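Local structure of positive phenol-degradative gene regulator (Ralstonia sp. E2, 5FRY) at the interface of chains A and B. The protein senses phenols through its N-terminal sensory domain, the part present here, and as an enhancer-binding transcription activator switches on phenol-degradation genes. Residues are numbered along the deposited sequence; one frame, centred on the assembly and turned at random. Chains: chain A/B, Positive phenol-degradative gene regulator.

The interface of chains A and B. Residues chain A 109, 132; chain B 27-30, 38.
B:Arg38 reaches the main-chain oxygen of A:Asp132 with both terminal nitrogens of its guanidinium group, in part of the two-fold symmetric interface of the deposited dimer, probably the biological one, between XylR_N/V4R-type sensory domains, the family of the DmpR-like activators. Both are hydrogen bonds: NH1 of B:Arg38 is 3.0 Å from O of A:Asp132. NH2 of B:Arg38 is 3.1 Å from the same O of A:Asp132. The oxygen of A:Asp132 sits at the NH1/NH2 edge of the B:Arg38 guanidinium, almost in its plane. Seen from the carbonyl, the two donors are not equivalent: NH2 lies almost in line with the C=O bond (171°), whereas NH1 stands above the carbonyl plane. The side chain starts on strand 37-43 with CG anti to the backbone N (chi1 170°) and runs extended from CG to NE, which carries the fork across to the other chain.

Packing against the turn B:Met27 to B:Gly30 is the work of A:Arg109, at the start of strand 109-118. CB of A:Arg109 sits over the backbone of B:Gly30, 4.0 Å from CA of B:Gly30. The bend at chi2 (75°) takes CD alongside the main chain of 3-10 helix 27-29. There CD of A:Arg109 is 3.8 Å from the carbonyl O of B:Lys28. NH1 of A:Arg109 lies 2.6 Å from O of B:Lys28, but this oxygen stands well above the guanidinium plane of A:Arg109; the N-H bonds, which lie in that plane, are not aimed at it, and the pair is not a hydrogen bond. The lysine thus takes part through its backbone.

Two acidic side chains also meet. The carboxylate OD2 of A:Asp132 comes 3.6 Å from CB of B:Glu29, touching the aliphatic part of that chain. The carboxylates are turned nearly perpendicular, with OD2 of A:Asp132 and OE2 of B:Glu29 5.0 Å apart, a proximity that may raise the proton affinity of either acid.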
# COMPACT_ATOMS: atom_id res chain seq x y z
N ARG A 109 9.57 0.66 12.98
CA ARG A 109 10.27 -0.13 13.96
C ARG A 109 9.72 0.19 15.35
O ARG A 109 9.87 1.30 15.87
CB ARG A 109 11.76 0.17 13.90
CG ARG A 109 12.50 -0.26 15.13
CD ARG A 109 12.66 -1.77 15.18
NE ARG A 109 13.51 -2.17 16.30
CZ ARG A 109 14.74 -1.73 16.50
NH1 ARG A 109 15.28 -0.85 15.66
NH2 ARG A 109 15.44 -2.15 17.54
N ASP A 132 11.96 5.22 12.74
CA ASP A 132 11.95 5.13 11.29
C ASP A 132 10.54 4.92 10.76
O ASP A 132 10.34 4.17 9.81
CB ASP A 132 12.85 3.99 10.81
CG ASP A 132 14.31 4.21 11.16
OD1 ASP A 132 14.75 5.38 11.22
OD2 ASP A 132 15.02 3.20 11.37
N MET B 27 14.45 -5.51 9.06
CA MET B 27 13.62 -5.44 10.27
C MET B 27 14.27 -4.65 11.40
O MET B 27 13.57 -4.11 12.25
CB MET B 27 13.29 -6.85 10.77
CG MET B 27 12.38 -7.64 9.85
SD MET B 27 11.98 -9.27 10.51
CE MET B 27 10.54 -8.89 11.49
N LYS B 28 15.61 -4.59 11.42
CA LYS B 28 16.32 -3.76 12.39
C LYS B 28 15.85 -2.32 12.29
O LYS B 28 15.94 -1.55 13.25
CB LYS B 28 17.84 -3.80 12.18
CG LYS B 28 18.46 -5.18 12.03
CD LYS B 28 19.97 -5.04 11.86
CE LYS B 28 20.67 -6.38 11.87
NZ LYS B 28 22.15 -6.22 11.77
N GLU B 29 15.37 -1.95 11.10
CA GLU B 29 14.92 -0.59 10.85
C GLU B 29 13.46 -0.52 10.41
O GLU B 29 13.04 0.48 9.83
CB GLU B 29 15.80 0.05 9.79
CG GLU B 29 17.25 0.08 10.17
CD GLU B 29 18.10 0.50 9.01
OE1 GLU B 29 17.74 0.13 7.87
OE2 GLU B 29 19.10 1.22 9.23
N GLY B 30 12.71 -1.58 10.69
CA GLY B 30 11.30 -1.66 10.37
C GLY B 30 11.04 -1.28 8.92
O GLY B 30 10.08 -0.57 8.61
N ARG B 38 11.66 2.58 -0.74
CA ARG B 38 11.08 1.98 0.47
C ARG B 38 9.63 1.57 0.21
O ARG B 38 8.87 2.32 -0.41
CB ARG B 38 11.15 2.95 1.64
CG ARG B 38 10.36 2.49 2.83
CD ARG B 38 10.77 3.17 4.12
NE ARG B 38 10.05 2.57 5.23
CZ ARG B 38 10.09 3.01 6.49
NH1 ARG B 38 10.84 4.06 6.81
NH2 ARG B 38 9.38 2.40 7.42